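Local coordinates for protein 4-aminobutyrate transaminase (Acinetobacter baumannii, PDB 6WOP) that probably catalyses the pyridoxal 5'-phosphate-dependent transfer of the amino group of 4-aminobutyrate to 2-oxoglutarate, as a class-III aminotransferase, at residues A98-G112 against P276-D288. Sequence-based numbering, arbitrary orientation.
Sequences APIAGPAKAAFFTTG and PISGVVGRAEVMD
Lys105 runs alongside the short helix 284-287 to Asp288. Lys105 CB lies 4.0 Å from CB of Met287. Lys105 CG stands anti to the carbonyl carbon (chi1 -73°) and rests on CB of Ala284 at 3.8 Å. The extended chain carries Lys105 CD past both carboxylate oxygens of Asp288, 3.7 Å from OD2, and brings CE to 3.5 Å from OD2. Lys105 NZ ends 2.9 Å from OD2 of Asp288, on its syn lone pair, in a salt bridge; the bond to OD1 is weak. The two side chains cross at about a right angle. NZ also bonds to Gln13 O of the second subunit, which ties the ion pair to the subunit interface. Strands 104-109 and 278-283 are antiparallel neighbours in the mixed sheet of the PLP-binding large domain, the fold type I arrangement; 104-109 is outermost within this chain. Lys105 and Gly282 exchange two backbone hydrogen bonds, as do Ala107 and Val280. On the face with Ala106, Val281 sets CG1 against CB of Ala98 at 3.7 Å. Gly279 and Phe108 form a non-hydrogen-bonded pair. The Phe108 ring meets Ser278 O at its edge, 3.4 Å from Phe108 CD1. Ser278 OG makes a weak hydrogen bond to Thr111 O, just before helix 112-127.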
# COMPACT_ATOMS: atom_id res chain seq x y z
N ALA A 98 31.56 -0.96 -16.96
CA ALA A 98 30.60 -1.68 -16.10
C ALA A 98 30.34 -3.07 -16.66
O ALA A 98 30.27 -3.25 -17.87
CB ALA A 98 29.27 -0.92 -16.06
N PRO A 99 30.15 -4.06 -15.80
CA PRO A 99 29.88 -5.43 -16.31
C PRO A 99 28.40 -5.63 -16.68
O PRO A 99 27.61 -6.21 -15.94
CB PRO A 99 30.30 -6.32 -15.13
CG PRO A 99 30.22 -5.43 -13.91
CD PRO A 99 30.55 -4.02 -14.37
N ILE A 100 28.05 -5.20 -17.87
CA ILE A 100 26.68 -5.18 -18.40
C ILE A 100 26.73 -5.92 -19.73
O ILE A 100 27.65 -5.71 -20.53
CB ILE A 100 26.16 -3.73 -18.62
CG1 ILE A 100 25.98 -2.98 -17.26
CG2 ILE A 100 24.85 -3.72 -19.53
CD1 ILE A 100 24.92 -3.69 -16.33
N ALA A 101 25.74 -6.75 -19.98
CA ALA A 101 25.70 -7.51 -21.23
C ALA A 101 25.13 -6.63 -22.34
O ALA A 101 23.98 -6.18 -22.26
CB ALA A 101 24.85 -8.78 -21.05
N GLY A 102 25.93 -6.41 -23.40
CA GLY A 102 25.50 -5.62 -24.53
C GLY A 102 25.72 -4.15 -24.24
O GLY A 102 26.32 -3.83 -23.22
N PRO A 103 25.24 -3.24 -25.08
CA PRO A 103 25.51 -1.81 -24.86
C PRO A 103 24.89 -1.33 -23.55
O PRO A 103 23.75 -1.68 -23.23
CB PRO A 103 24.84 -1.13 -26.05
CG PRO A 103 24.42 -2.22 -26.94
CD PRO A 103 24.29 -3.45 -26.18
N ALA A 104 25.63 -0.50 -22.83
CA ALA A 104 25.12 0.02 -21.57
C ALA A 104 24.73 1.49 -21.72
O ALA A 104 25.18 2.18 -22.64
CB ALA A 104 26.16 -0.16 -20.46
N LYS A 105 23.87 1.96 -20.82
CA LYS A 105 23.67 3.40 -20.68
C LYS A 105 23.75 3.75 -19.20
O LYS A 105 23.56 2.89 -18.35
CB LYS A 105 22.32 3.82 -21.26
CG LYS A 105 22.32 3.78 -22.79
CD LYS A 105 21.02 4.23 -23.32
CE LYS A 105 21.11 4.50 -24.82
NZ LYS A 105 20.04 5.41 -25.27
N ALA A 106 24.00 5.02 -18.88
CA ALA A 106 24.13 5.41 -17.49
C ALA A 106 23.48 6.77 -17.28
O ALA A 106 23.44 7.62 -18.18
CB ALA A 106 25.61 5.52 -17.02
N ALA A 107 23.03 7.01 -16.07
CA ALA A 107 22.57 8.34 -15.70
C ALA A 107 23.03 8.60 -14.29
O ALA A 107 23.24 7.65 -13.54
CB ALA A 107 21.03 8.41 -15.69
N PHE A 108 23.14 9.87 -13.91
CA PHE A 108 23.69 10.23 -12.59
C PHE A 108 22.62 10.94 -11.78
O PHE A 108 21.84 11.73 -12.33
CB PHE A 108 24.95 11.14 -12.75
CG PHE A 108 26.02 10.41 -13.50
CD1 PHE A 108 26.62 9.33 -12.90
CD2 PHE A 108 26.27 10.67 -14.84
CE1 PHE A 108 27.51 8.54 -13.59
CE2 PHE A 108 27.18 9.88 -15.54
CZ PHE A 108 27.81 8.84 -14.92
N PHE A 109 22.57 10.61 -10.49
CA PHE A 109 21.70 11.30 -9.55
C PHE A 109 22.58 11.87 -8.45
O PHE A 109 23.75 12.20 -8.73
CB PHE A 109 20.65 10.30 -9.05
CG PHE A 109 19.94 9.68 -10.19
CD1 PHE A 109 18.96 10.41 -10.88
CD2 PHE A 109 20.28 8.42 -10.64
CE1 PHE A 109 18.30 9.86 -11.98
CE2 PHE A 109 19.63 7.89 -11.77
CZ PHE A 109 18.68 8.63 -12.43
N THR A 110 22.04 12.01 -7.24
CA THR A 110 22.85 12.61 -6.17
C THR A 110 23.19 11.64 -5.06
O THR A 110 24.35 11.58 -4.64
CB THR A 110 22.16 13.84 -5.58
OG1 THR A 110 21.77 14.71 -6.66
CG2 THR A 110 23.14 14.63 -4.66
N THR A 111 22.20 10.90 -4.52
CA THR A 111 22.48 10.05 -3.37
C THR A 111 22.47 8.56 -3.70
O THR A 111 21.90 8.11 -4.72
CB THR A 111 21.44 10.31 -2.26
OG1 THR A 111 20.17 9.90 -2.79
CG2 THR A 111 21.37 11.82 -1.85
N GLY A 112 23.05 7.77 -2.80
CA GLY A 112 22.98 6.32 -2.96
C GLY A 112 21.54 5.83 -3.00
O GLY A 112 21.18 5.01 -3.84
N PRO A 276 28.98 14.83 -3.44
CA PRO A 276 27.69 14.09 -3.61
C PRO A 276 27.39 13.82 -5.07
O PRO A 276 27.14 14.75 -5.87
CB PRO A 276 26.65 15.02 -2.98
CG PRO A 276 27.42 15.79 -1.93
CD PRO A 276 28.79 16.04 -2.61
N ILE A 277 27.34 12.52 -5.41
CA ILE A 277 26.87 12.06 -6.70
C ILE A 277 26.59 10.57 -6.57
O ILE A 277 27.21 9.88 -5.76
CB ILE A 277 27.94 12.32 -7.80
CG1 ILE A 277 27.48 11.86 -9.19
CG2 ILE A 277 29.28 11.62 -7.45
CD1 ILE A 277 28.34 12.42 -10.41
N SER A 278 25.72 10.05 -7.46
CA SER A 278 25.35 8.63 -7.54
C SER A 278 25.10 8.31 -9.00
O SER A 278 25.16 9.20 -9.86
CB SER A 278 24.09 8.31 -6.73
OG SER A 278 22.96 8.91 -7.35
N GLY A 279 24.89 7.01 -9.32
CA GLY A 279 24.48 6.72 -10.68
C GLY A 279 23.89 5.33 -10.82
O GLY A 279 23.99 4.51 -9.92
N VAL A 280 23.32 5.08 -11.99
CA VAL A 280 22.76 3.79 -12.36
C VAL A 280 23.31 3.52 -13.73
O VAL A 280 23.23 4.40 -14.60
CB VAL A 280 21.22 3.79 -12.45
CG1 VAL A 280 20.73 2.43 -12.91
CG2 VAL A 280 20.61 4.10 -11.08
N VAL A 281 23.89 2.33 -13.93
CA VAL A 281 24.33 1.92 -15.26
C VAL A 281 23.60 0.61 -15.57
O VAL A 281 23.33 -0.17 -14.65
CB VAL A 281 25.86 1.77 -15.35
CG1 VAL A 281 26.43 0.75 -14.27
CG2 VAL A 281 26.31 1.43 -16.80
N GLY A 282 23.26 0.38 -16.84
CA GLY A 282 22.65 -0.90 -17.14
C GLY A 282 22.39 -1.13 -18.61
O GLY A 282 22.77 -0.32 -19.45
N ARG A 283 21.68 -2.22 -18.90
CA ARG A 283 21.41 -2.55 -20.29
C ARG A 283 20.68 -1.39 -20.94
O ARG A 283 19.75 -0.84 -20.36
CB ARG A 283 20.59 -3.86 -20.40
CG ARG A 283 21.28 -5.09 -19.79
CD ARG A 283 20.23 -6.25 -19.63
NE ARG A 283 19.43 -6.33 -20.81
CZ ARG A 283 18.17 -6.75 -20.83
NH1 ARG A 283 17.57 -7.16 -19.70
NH2 ARG A 283 17.53 -6.76 -22.00
N ALA A 284 21.13 -0.98 -22.13
CA ALA A 284 20.54 0.22 -22.76
C ALA A 284 19.01 0.14 -22.85
O ALA A 284 18.31 1.14 -22.64
CB ALA A 284 21.10 0.40 -24.17
N GLU A 285 18.47 -1.01 -23.28
CA GLU A 285 17.03 -1.06 -23.55
C GLU A 285 16.26 -1.05 -22.24
O GLU A 285 15.12 -0.55 -22.20
CB GLU A 285 16.66 -2.27 -24.40
CG GLU A 285 16.82 -3.61 -23.70
CD GLU A 285 16.29 -4.77 -24.59
OE1 GLU A 285 15.96 -5.87 -24.07
OE2 GLU A 285 16.17 -4.56 -25.81
N VAL A 286 16.90 -1.46 -21.16
CA VAL A 286 16.25 -1.35 -19.84
C VAL A 286 16.28 0.10 -19.36
O VAL A 286 15.26 0.66 -18.96
CB VAL A 286 16.94 -2.30 -18.83
CG1 VAL A 286 16.42 -2.07 -17.37
CG2 VAL A 286 16.78 -3.72 -19.30
N MET A 287 17.46 0.74 -19.45
CA MET A 287 17.59 2.14 -19.05
C MET A 287 16.69 3.07 -19.86
O MET A 287 16.24 4.09 -19.33
CB MET A 287 19.06 2.60 -19.21
CG MET A 287 20.04 1.79 -18.34
SD MET A 287 19.89 2.21 -16.58
CE MET A 287 20.48 3.96 -16.59
N ASP A 288 16.44 2.77 -21.13
CA ASP A 288 15.62 3.63 -21.97
C ASP A 288 14.12 3.45 -21.73
O ASP A 288 13.33 4.05 -22.47
CB ASP A 288 15.89 3.37 -23.47
CG ASP A 288 17.03 4.21 -23.99
OD1 ASP A 288 17.26 5.30 -23.42
OD2 ASP A 288 17.71 3.78 -24.94
O HOH W 1 21.79 -7.46 -22.91